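Local coordinates for variant surface glycoprotein MITAT 1.1 (Trypanosoma brucei brucei, PDB 5LY9) that forms a dense antigenic coat on the parasite surface and, by switching among many variants, lets the trypanosome evade the host immune response, at residues A[27-30]-A[31-35]; A[35-38]-A[39-43]; A[272-275]-A[276-279]; A[315-318]-A[319-322]. All coordinates share one frame; numbering follows the deposited sequence. Where two conformers were deposited one is given.

Interaction 1: A[27-30]-A[31-35]; sequences EMLN and EGQEV. Unlike the reference sequence in segment 31-35: Glu31 (reference Lys).
Leu29 and Gln33 are brought together by different chi1 settings. Leu29 carries CG anti to its nitrogen (chi1 175°), while Gln33 holds CG anti to its carbonyl carbon (chi1 -66°) and then runs extended. The leucine tip therefore meets the amide end one turn on: Leu29 CD1 lies 3.7 Å from Gln33 CD. The amide nitrogen NE2 of Gln33 donates a hydrogen bond to the carbonyl oxygen of Lys84 of the second subunit, and Leu29 packs on Ala89 of that subunit.

Three waters join the polar groups along the helix. Water 1 donates to Glu27 OE1 (2.6 Å) and to Glu31 OE1 (2.8 Å). This bridge separates two probably charged carboxylates whose OE1 atoms are 4.6 Å apart. Water 2 accepts from Asn30 ND2 and donates to the same Glu31 OE1 at 2.7 Å, so that oxygen is gripped by two waters. Water 3 donates to both Asn30 OD1 (2.8 Å) and Gln33 OE1 (2.6 Å). Glu27 is further held by Arg159 and Ala157, and Glu31 OE2 by the backbone of Ala259. The methyl CE of Met28 packs against Glu31 CB at 4.1 Å.

Backbone bonds from residues 31-34 to 27-30 complete the turns. The arrangement is that of the long alpha-helix 24-55 in the elongated VSG N-terminal domain, with one side turned to the dimer partner.

Interaction 2: A[35-38]-A[39-43]; sequences VISN and IQKIK. With NAG (2-acetamido-2-deoxy-beta-D-glucopyranose), chain C.
The backbone of residues 35-43 is regular alpha-helix, with i to i+4 bonds such as Gln40 N to Ile36 O at 2.8 Å. It belongs to helix 24-55, one of the long helices that form the rod of the VSG N-terminal domain. Val35 and Ile39 lie alongside each other and point the same way, with Val35 CG1 3.9 Å from Ile39 CD1; both also touch Tyr264. Ile36 and Ile39 pack on Leu80 of the second subunit.

The Gln40 side chain crosses that of Ile36 at an angle, with Gln40 CG 3.3 Å from Ile36 O. Its amide reaches across the dimer interface, where OE1 takes a bond from Lys84 and NE2 gives one to Glu81, both of the second subunit.

Another part of the surface faces the glycan. Lys41 is extended and slants outward and back toward the preceding turn, where its CE passes Ser37. Its NZ donates to water 4 at 3.0 Å, and that water donates to Asn38 OD1 at 2.6 Å. Ser37 OG also donates to this water in the conformer given, but a second conformer makes that link doubtful. Ile42 CG1 sits 3.6 Å from N2 of the NAG of chain C. The acetamide methyl of that sugar lies over the face of the Asn38 amide, C8 being 3.6 Å from Asn38 CG.

Interaction 3: A[272-275]-A[276-279]; sequences DTQP and TLKA
Lys278 reaches back over the turn that precedes its own helix and passes the carbonyl of Asp272. CB rests 3.5 Å from Gln274 O. CG is set anti to the backbone nitrogen (chi1 -178°), and this sends the chain toward residue 272. CG is 4.0 Å from Asp272 O, and CD comes nearer, at 3.4 Å. CE then passes on beyond the oxygen. NZ does not bond the carbonyl directly. It donates to water 5 at 2.9 Å, and the water donates to Asp272 O at 2.7 Å. The chain passes close by the oxygen, and the water bonded to NZ is what grips it. The extended chain is what carries NZ this far.

Gln274 is the N-cap, and its carbonyl receives Lys278 N at 2.9 Å in a nearly straight bond (N-H...O 170°). Pro275 follows in the first turn, where its lack of an N-H costs no helix bond. Its carbonyl accepts from Ala279 N.

The Gln274 side chain lies alongside Leu277 and points the same way; OE1 is 3.8 Å from Leu277 CD2. Its NE2 is held by the carbonyl of Gly269, and its OE1 binds a glycerol probably left from crystallisation. Thr276 OG1 is bonded to Glu267.

Leu277 packs on Leu67 of helix 62-114, and Thr276 touches Arg74 and Lys75 there. Lys278 and Asp272 face helix 295-304, so the start of helix 275-285 packs on helix 62-114 and also touches helix 295-304.

Interaction 4: A[315-318]-A[319-322]; sequences YLDM and VDAE. With NAG (2-acetamido-2-deoxy-beta-D-glucopyranose), chain B; MAN (alpha-D-mannopyranose), chain D.
The carboxylate of Asp320 has the carbonyl oxygen of Leu316 over one face, with Leu316 O 3.4 Å from Asp320 CG. Sugar approaches from the other side of the plane. O3 of the NAG of chain B donates to Asp320 OD1 at 2.5 Å, a short bond, and comes in tilted from the carboxylate plane. The torsion at chi1 (-76°) sets CG beside the backbone nitrogen and so keeps the group near the turn that holds Leu316.

The other oxygen, OD2, is 2.7 Å from water 6, which also lies 2.8 Å from Asp317 OD1. This water has more acceptors around it than protons, so the bridge is uncertain. The two carboxylates are 4.4 Å apart between Asp317 OD1 and Asp320 OD2. Asp317 has a firmer partner in the salt bridge from Lys313. The Tyr315 ring meets the ring of Phe304 with planes nearly perpendicular, at about 85°.

Leu316 CD2 touches the methyl C8 of the same NAG at 4.0 Å. Val319 is buried against Lys48 and Tyr52 of helix 24-55 and Leu65 of helix 62-114. Ala321 CA is 3.4 Å from O6 of the mannose. Water 7 donates to Met318 O and Glu322 OE1. The second oxygen of Glu322 is held by Lys55 and Asn56.

The arrangement is that of a short helix packed against the long helices 24-55 and 62-114. Leu316, Asp320 and Ala321 form part of the surface along which the glycan attached to the protein, probably N-linked, lies, with Lys48 also bonded to the glycan.

How the interactions relate
Interactions 1 and 2 follow each other on helix 24-55, share Val35 and have centres 12 Å apart; both reach the second subunit. Interactions 3 and 4 lie off that helix, and no other chain touches them. Interaction 2 is about 9 Å from each of them at the nearest atoms. The glycan spans interactions 2 and 4, whose centres are 19 Å apart. The sugar of chain C beside Asn38 is joined through its O4 to C1 of the NAG of chain B beside Asp320. This glycan is probably attached at Asn266. Interaction 1 is farther off, about 18 Å from interaction 4 and about 15 Å from interaction 3 between nearest atoms.

Interaction 1: A[27-30]-A[31-35]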
loop_
_atom_site.group_PDB
_atom_site.type_symbol
_atom_site.label_atom_id
_atom_site.label_comp_id
_atom_site.label_asym_id
_atom_site.label_seq_id
_atom_site.Cartn_x
_atom_site.Cartn_y
_atom_site.Cartn_z
ATOM N N GLU A 27 -1.595 2.567 -9.711
ATOM C CA GLU A 27 -2.561 3.620 -9.464
ATOM C C GLU A 27 -2.702 3.847 -7.982
ATOM O O GLU A 27 -2.785 5.010 -7.587
ATOM C CB GLU A 27 -3.926 3.374 -10.142
ATOM C CG GLU A 27 -4.954 4.381 -9.667
ATOM C CD GLU A 27 -6.164 4.586 -10.566
ATOM O OE1 GLU A 27 -7.240 4.934 -9.975
ATOM O OE2 GLU A 27 -6.017 4.597 -11.839
ATOM N N MET A 28 -2.672 2.793 -7.166
ATOM C CA MET A 28 -2.633 2.980 -5.760
ATOM C C MET A 28 -1.368 3.756 -5.271
ATOM O O MET A 28 -1.447 4.607 -4.334
ATOM C CB MET A 28 -2.869 1.663 -5.034
ATOM C CG MET A 28 -4.265 1.113 -5.213
ATOM S SD MET A 28 -5.517 2.243 -4.539
ATOM C CE MET A 28 -5.958 3.330 -5.893
ATOM N N LEU A 29 -0.216 3.519 -5.860
ATOM C CA LEU A 29 0.939 4.351 -5.530
ATOM C C LEU A 29 0.717 5.795 -5.858
ATOM O O LEU A 29 0.937 6.682 -4.989
ATOM C CB LEU A 29 2.197 3.886 -6.264
ATOM C CG LEU A 29 3.458 4.709 -6.111
ATOM C CD1 LEU A 29 3.839 4.867 -4.664
ATOM C CD2 LEU A 29 4.541 4.091 -7.056
ATOM N N ASN A 30 0.212 6.045 -7.060
ATOM C CA ASN A 30 -0.051 7.392 -7.478
ATOM C C ASN A 30 -1.042 8.062 -6.500
ATOM O O ASN A 30 -0.852 9.220 -6.072
ATOM C CB ASN A 30 -0.652 7.454 -8.862
ATOM C CG ASN A 30 -0.684 8.902 -9.370
ATOM O OD1 ASN A 30 0.363 9.495 -9.615
ATOM N ND2 ASN A 30 -1.885 9.483 -9.447
ATOM N N GLU A 31 -2.098 7.344 -6.138
ATOM C CA GLU A 31 -3.151 7.969 -5.287
ATOM C C GLU A 31 -2.603 8.266 -3.874
ATOM O O GLU A 31 -2.832 9.334 -3.315
ATOM C CB GLU A 31 -4.346 7.077 -5.203
ATOM C CG GLU A 31 -5.593 7.810 -4.767
ATOM C CD GLU A 31 -6.110 8.756 -5.849
ATOM O OE1 GLU A 31 -6.228 8.340 -7.067
ATOM O OE2 GLU A 31 -6.472 9.923 -5.481
ATOM N N GLY A 32 -1.833 7.338 -3.354
ATOM C CA GLY A 32 -1.136 7.579 -2.080
ATOM C C GLY A 32 -0.214 8.767 -2.092
ATOM O O GLY A 32 -0.175 9.561 -1.142
ATOM N N GLN A 33 0.559 8.893 -3.168
ATOM C CA GLN A 33 1.418 10.023 -3.314
ATOM C C GLN A 33 0.674 11.325 -3.388
ATOM O O GLN A 33 1.143 12.332 -2.828
ATOM C CB GLN A 33 2.358 9.893 -4.535
ATOM C CG GLN A 33 3.387 8.752 -4.384
ATOM C CD GLN A 33 4.192 8.461 -5.638
ATOM O OE1 GLN A 33 3.651 8.536 -6.733
ATOM N NE2 GLN A 33 5.467 8.210 -5.493
ATOM N N GLU A 34 -0.463 11.338 -4.052
ATOM C CA GLU A 34 -1.297 12.542 -4.149
ATOM C C GLU A 34 -1.944 12.844 -2.798
ATOM O O GLU A 34 -2.039 14.011 -2.441
ATOM C CB GLU A 34 -2.368 12.365 -5.219
ATOM C CG GLU A 34 -1.763 12.541 -6.630
ATOM C CD GLU A 34 -1.107 13.920 -6.749
ATOM O OE1 GLU A 34 -1.780 14.975 -6.468
ATOM O OE2 GLU A 34 0.131 13.944 -6.976
ATOM N N VAL A 35 -2.347 11.815 -2.054
ATOM C CA VAL A 35 -2.856 12.056 -0.712
ATOM C C VAL A 35 -1.773 12.722 0.135
ATOM O O VAL A 35 -2.031 13.748 0.795
ATOM C CB VAL A 35 -3.286 10.758 -0.041
ATOM C CG1 VAL A 35 -3.479 10.992 1.432
ATOM C CG2 VAL A 35 -4.540 10.184 -0.701
HETATM O O HOH W 1 -7.477 5.823 -7.493
HETATM O O HOH W 2 -4.186 7.917 -8.808
HETATM O O HOH W 3 2.682 10.363 -8.385
#

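Interaction 2: A[35-38]-A[39-43]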
loop_
_atom_site.group_PDB
_atom_site.type_symbol
_atom_site.label_atom_id
_atom_site.label_comp_id
_atom_site.label_asym_id
_atom_site.label_seq_id
_atom_site.Cartn_x
_atom_site.Cartn_y
_atom_site.Cartn_z
ATOM N N VAL A 35 -2.347 11.815 -2.054
ATOM C CA VAL A 35 -2.856 12.056 -0.712
ATOM C C VAL A 35 -1.773 12.722 0.135
ATOM O O VAL A 35 -2.031 13.748 0.795
ATOM C CB VAL A 35 -3.286 10.758 -0.041
ATOM C CG1 VAL A 35 -3.479 10.992 1.432
ATOM C CG2 VAL A 35 -4.540 10.184 -0.701
ATOM N N ILE A 36 -0.545 12.199 0.106
ATOM C CA ILE A 36 0.530 12.755 0.903
ATOM C C ILE A 36 0.885 14.185 0.429
ATOM O O ILE A 36 1.070 15.103 1.228
ATOM C CB ILE A 36 1.758 11.857 0.904
ATOM C CG1 ILE A 36 1.477 10.530 1.587
ATOM C CG2 ILE A 36 2.873 12.551 1.592
ATOM C CD1 ILE A 36 2.497 9.420 1.286
ATOM N N SER A 37 0.916 14.370 -0.912
ATOM C CA SER A 37 1.134 15.657 -1.460
ATOM C C SER A 37 0.120 16.693 -0.949
ATOM O O SER A 37 0.498 17.789 -0.580
ATOM C CB SER A 37 1.117 15.606 -2.986
ATOM O OG SER A 37 1.284 16.887 -3.514
ATOM N N ASN A 38 -1.142 16.337 -0.942
ATOM C CA ASN A 38 -2.192 17.206 -0.379
ATOM C C ASN A 38 -1.983 17.533 1.100
ATOM O O ASN A 38 -2.098 18.697 1.518
ATOM C CB ASN A 38 -3.588 16.627 -0.574
ATOM C CG ASN A 38 -4.126 16.810 -1.983
ATOM O OD1 ASN A 38 -3.484 17.427 -2.863
ATOM N ND2 ASN A 38 -5.322 16.330 -2.186
ATOM N N ILE A 39 -1.621 16.522 1.857
ATOM C CA ILE A 39 -1.267 16.742 3.282
ATOM C C ILE A 39 -0.116 17.728 3.428
ATOM O O ILE A 39 -0.132 18.640 4.259
ATOM C CB ILE A 39 -0.938 15.380 3.945
ATOM C CG1 ILE A 39 -2.234 14.571 4.122
ATOM C CG2 ILE A 39 -0.272 15.584 5.312
ATOM C CD1 ILE A 39 -2.061 13.086 4.428
ATOM N N GLN A 40 0.901 17.518 2.623
ATOM C CA GLN A 40 2.034 18.453 2.513
ATOM C C GLN A 40 1.716 19.852 2.147
ATOM O O GLN A 40 2.297 20.762 2.747
ATOM C CB GLN A 40 3.165 17.951 1.636
ATOM C CG GLN A 40 3.828 16.662 2.142
ATOM C CD GLN A 40 4.778 16.132 1.078
ATOM O OE1 GLN A 40 4.375 15.924 -0.083
ATOM N NE2 GLN A 40 6.044 15.941 1.452
ATOM N N LYS A 41 0.839 20.023 1.166
ATOM C CA LYS A 41 0.439 21.347 0.740
ATOM C C LYS A 41 -0.269 22.069 1.890
ATOM O O LYS A 41 -0.118 23.279 2.034
ATOM C CB LYS A 41 -0.516 21.244 -0.440
ATOM C CG LYS A 41 0.215 20.813 -1.699
ATOM C CD LYS A 41 -0.767 20.738 -2.865
ATOM C CE LYS A 41 -0.024 20.267 -4.113
ATOM N NZ LYS A 41 -0.980 20.040 -5.207
ATOM N N ILE A 42 -1.081 21.346 2.660
ATOM C CA ILE A 42 -1.786 21.957 3.792
ATOM C C ILE A 42 -0.829 22.255 4.917
ATOM O O ILE A 42 -0.963 23.332 5.590
ATOM C CB ILE A 42 -2.989 21.104 4.236
ATOM C CG1 ILE A 42 -4.008 20.972 3.091
ATOM C CG2 ILE A 42 -3.775 21.730 5.358
ATOM C CD1 ILE A 42 -5.019 19.911 3.388
ATOM N N LYS A 43 0.134 21.392 5.146
ATOM C CA LYS A 43 1.233 21.725 6.076
ATOM C C LYS A 43 1.972 22.950 5.632
ATOM O O LYS A 43 2.303 23.807 6.480
ATOM C CB LYS A 43 2.180 20.539 6.281
ATOM C CG LYS A 43 3.320 20.752 7.218
ATOM C CD LYS A 43 2.974 21.074 8.661
ATOM C CE LYS A 43 2.338 19.926 9.442
ATOM N NZ LYS A 43 1.751 20.201 10.807
HETATM C C1 NAG C . -5.612 24.392 0.779
HETATM C C2 NAG C . -4.673 23.862 -0.293
HETATM C C3 NAG C . -3.335 24.509 -0.238
HETATM C C4 NAG C . -3.549 26.027 -0.323
HETATM C C5 NAG C . -4.480 26.482 0.791
HETATM C C6 NAG C . -4.835 27.975 0.776
HETATM C C7 NAG C . -5.009 21.557 -1.025
HETATM C C8 NAG C . -4.788 20.088 -0.786
HETATM N N2 NAG C . -4.509 22.421 -0.136
HETATM O O3 NAG C . -2.558 24.086 -1.351
HETATM O O4 NAG C . -2.273 26.628 -0.128
HETATM O O5 NAG C . -5.704 25.809 0.644
HETATM O O6 NAG C . -5.258 28.355 -0.542
HETATM O O7 NAG C . -5.643 21.947 -1.979
HETATM O O HOH W 4 -1.408 17.177 -4.449
#

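Interaction 3: A[272-275]-A[276-279]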
loop_
_atom_site.group_PDB
_atom_site.type_symbol
_atom_site.label_atom_id
_atom_site.label_comp_id
_atom_site.label_asym_id
_atom_site.label_seq_id
_atom_site.Cartn_x
_atom_site.Cartn_y
_atom_site.Cartn_z
ATOM N N ASP A 272 -19.160 29.271 7.789
ATOM C CA ASP A 272 -19.738 28.696 8.990
ATOM C C ASP A 272 -20.188 27.229 8.758
ATOM O O ASP A 272 -20.624 26.611 9.699
ATOM C CB ASP A 272 -20.913 29.503 9.528
ATOM C CG ASP A 272 -22.036 29.615 8.557
ATOM O OD1 ASP A 272 -21.798 29.717 7.349
ATOM O OD2 ASP A 272 -23.195 29.681 9.010
ATOM N N THR A 273 -20.067 26.739 7.550
ATOM C CA THR A 273 -20.357 25.339 7.189
ATOM C C THR A 273 -19.110 24.514 6.999
ATOM O O THR A 273 -19.202 23.342 6.626
ATOM C CB THR A 273 -21.214 25.226 5.923
ATOM O OG1 THR A 273 -20.453 25.464 4.748
ATOM C CG2 THR A 273 -22.350 26.117 5.961
ATOM N N GLN A 274 -17.933 25.144 7.209
ATOM C CA GLN A 274 -16.656 24.447 7.162
ATOM C C GLN A 274 -16.393 23.986 8.590
ATOM O O GLN A 274 -16.112 24.800 9.497
ATOM C CB GLN A 274 -15.595 25.403 6.629
ATOM C CG GLN A 274 -15.818 25.871 5.193
ATOM C CD GLN A 274 -14.721 26.735 4.682
ATOM O OE1 GLN A 274 -13.645 26.769 5.236
ATOM N NE2 GLN A 274 -14.979 27.427 3.616
ATOM N N PRO A 275 -16.573 22.674 8.848
ATOM C CA PRO A 275 -16.697 22.320 10.287
ATOM C C PRO A 275 -15.432 22.532 11.100
ATOM O O PRO A 275 -15.541 22.896 12.297
ATOM C CB PRO A 275 -17.143 20.838 10.312
ATOM C CG PRO A 275 -17.108 20.421 8.909
ATOM C CD PRO A 275 -17.008 21.563 7.970
ATOM N N THR A 276 -14.268 22.447 10.457
ATOM C CA THR A 276 -13.008 22.602 11.184
ATOM C C THR A 276 -12.863 24.094 11.474
ATOM O O THR A 276 -12.472 24.491 12.554
ATOM C CB THR A 276 -11.833 22.095 10.360
ATOM O OG1 THR A 276 -12.054 20.704 10.082
ATOM C CG2 THR A 276 -10.521 22.319 11.075
ATOM N N LEU A 277 -13.157 24.917 10.466
ATOM C CA LEU A 277 -13.095 26.377 10.666
ATOM C C LEU A 277 -14.017 26.812 11.790
ATOM O O LEU A 277 -13.636 27.559 12.688
ATOM C CB LEU A 277 -13.398 27.134 9.339
ATOM C CG LEU A 277 -12.944 28.587 9.299
ATOM C CD1 LEU A 277 -11.439 28.666 9.368
ATOM C CD2 LEU A 277 -13.522 29.271 8.064
ATOM N N LYS A 278 -15.254 26.387 11.724
ATOM C CA LYS A 278 -16.250 26.826 12.670
ATOM C C LYS A 278 -15.846 26.397 14.077
ATOM O O LYS A 278 -15.978 27.180 15.037
ATOM C CB LYS A 278 -17.631 26.200 12.280
ATOM C CG LYS A 278 -18.758 26.630 13.182
ATOM C CD LYS A 278 -19.984 25.781 12.944
ATOM C CE LYS A 278 -21.141 26.495 13.587
ATOM N NZ LYS A 278 -22.315 25.555 13.624
ATOM N N ALA A 279 -15.366 25.142 14.197
ATOM C CA ALA A 279 -14.973 24.607 15.555
ATOM C C ALA A 279 -13.825 25.390 16.126
ATOM O O ALA A 279 -13.777 25.661 17.343
ATOM C CB ALA A 279 -14.613 23.162 15.483
HETATM O O HOH W 5 -22.883 25.668 10.802
#

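Interaction 4: A[315-318]-A[319-322]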
loop_
_atom_site.group_PDB
_atom_site.type_symbol
_atom_site.label_atom_id
_atom_site.label_comp_id
_atom_site.label_asym_id
_atom_site.label_seq_id
_atom_site.Cartn_x
_atom_site.Cartn_y
_atom_site.Cartn_z
ATOM N N TYR A 315 -6.687 37.591 3.053
ATOM C CA TYR A 315 -5.757 37.233 4.104
ATOM C C TYR A 315 -4.652 36.251 3.612
ATOM O O TYR A 315 -3.447 36.403 3.941
ATOM C CB TYR A 315 -6.504 36.664 5.384
ATOM C CG TYR A 315 -7.301 37.731 5.971
ATOM C CD1 TYR A 315 -6.715 38.657 6.837
ATOM C CD2 TYR A 315 -8.611 37.949 5.574
ATOM C CE1 TYR A 315 -7.456 39.725 7.300
ATOM C CE2 TYR A 315 -9.340 39.051 6.049
ATOM C CZ TYR A 315 -8.731 39.908 6.918
ATOM O OH TYR A 315 -9.392 41.000 7.440
ATOM N N LEU A 316 -5.067 35.255 2.863
ATOM C CA LEU A 316 -4.126 34.255 2.338
ATOM C C LEU A 316 -3.191 34.948 1.302
ATOM O O LEU A 316 -1.994 34.622 1.200
ATOM C CB LEU A 316 -4.862 33.113 1.721
ATOM C CG LEU A 316 -5.704 32.284 2.703
ATOM C CD1 LEU A 316 -6.574 31.245 1.971
ATOM C CD2 LEU A 316 -4.825 31.649 3.717
ATOM N N ASP A 317 -3.759 35.837 0.512
ATOM C CA ASP A 317 -2.955 36.642 -0.437
ATOM C C ASP A 317 -1.899 37.507 0.225
ATOM O O ASP A 317 -0.754 37.573 -0.238
ATOM C CB ASP A 317 -3.851 37.484 -1.337
ATOM C CG ASP A 317 -4.620 36.653 -2.365
ATOM O OD1 ASP A 317 -4.312 35.464 -2.650
ATOM O OD2 ASP A 317 -5.575 37.215 -2.910
ATOM N N MET A 318 -2.265 38.132 1.342
ATOM C CA MET A 318 -1.346 38.894 2.158
ATOM C C MET A 318 -0.197 38.036 2.680
ATOM O O MET A 318 0.957 38.405 2.611
ATOM C CB MET A 318 -2.154 39.528 3.291
ATOM C CG MET A 318 -1.404 40.451 4.147
ATOM S SD MET A 318 -2.616 41.335 5.207
ATOM C CE MET A 318 -2.975 40.047 6.344
ATOM N N VAL A 319 -0.500 36.806 3.094
ATOM C CA VAL A 319 0.554 35.892 3.529
ATOM C C VAL A 319 1.510 35.552 2.363
ATOM O O VAL A 319 2.730 35.594 2.510
ATOM C CB VAL A 319 -0.123 34.623 4.121
ATOM C CG1 VAL A 319 0.857 33.512 4.291
ATOM C CG2 VAL A 319 -0.713 34.980 5.467
ATOM N N ASP A 320 0.929 35.203 1.233
ATOM C CA ASP A 320 1.693 34.857 0.011
ATOM C C ASP A 320 2.654 35.953 -0.475
ATOM O O ASP A 320 3.761 35.654 -0.893
ATOM C CB ASP A 320 0.757 34.512 -1.137
ATOM C CG ASP A 320 0.139 33.119 -1.002
ATOM O OD1 ASP A 320 0.622 32.289 -0.179
ATOM O OD2 ASP A 320 -0.868 32.881 -1.727
ATOM N N ALA A 321 2.270 37.209 -0.319
ATOM C CA ALA A 321 3.077 38.328 -0.790
ATOM C C ALA A 321 4.229 38.663 0.147
ATOM O O ALA A 321 5.128 39.428 -0.205
ATOM C CB ALA A 321 2.136 39.533 -0.891
ATOM N N GLU A 322 4.226 38.096 1.352
ATOM C CA GLU A 322 5.168 38.480 2.359
ATOM C C GLU A 322 6.561 37.994 1.931
ATOM O O GLU A 322 6.734 36.836 1.641
ATOM C CB GLU A 322 4.768 37.957 3.749
ATOM C CG GLU A 322 5.656 38.424 4.891
ATOM C CD GLU A 322 5.375 39.864 5.368
ATOM O OE1 GLU A 322 4.520 40.542 4.777
ATOM O OE2 GLU A 322 6.004 40.283 6.376
HETATM C C1 NAG B . -1.917 27.502 -1.178
HETATM C C2 NAG B . -0.835 28.392 -0.648
HETATM C C3 NAG B . -0.213 29.280 -1.726
HETATM C C4 NAG B . 0.191 28.451 -2.949
HETATM C C5 NAG B . -1.035 27.642 -3.352
HETATM C C6 NAG B . -0.850 26.772 -4.581
HETATM C C7 NAG B . -0.688 29.318 1.587
HETATM C C8 NAG B . -1.192 30.347 2.538
HETATM N N2 NAG B . -1.280 29.291 0.415
HETATM O O3 NAG B . 0.945 30.009 -1.236
HETATM O O4 NAG B . 0.824 29.251 -4.012
HETATM O O5 NAG B . -1.418 26.762 -2.263
HETATM O O6 NAG B . 0.217 25.900 -4.316
HETATM O O7 NAG B . 0.160 28.509 1.869
HETATM C C1 MAN D . 0.502 34.759 -6.339
HETATM C C2 MAN D . 0.693 35.520 -7.637
HETATM C C3 MAN D . 2.163 35.431 -7.975
HETATM C C4 MAN D . 3.039 35.942 -6.830
HETATM C C5 MAN D . 2.675 35.385 -5.439
HETATM C C6 MAN D . 3.123 36.294 -4.287
HETATM O O2 MAN D . 0.209 36.885 -7.499
HETATM O O3 MAN D . 2.297 36.177 -9.194
HETATM O O4 MAN D . 4.375 35.561 -7.097
HETATM O O5 MAN D . 1.279 35.303 -5.288
HETATM O O6 MAN D . 2.110 37.280 -3.895
HETATM O O HOH W 6 -1.779 34.772 -3.473
HETATM O O HOH W 7 2.068 40.819 2.745
#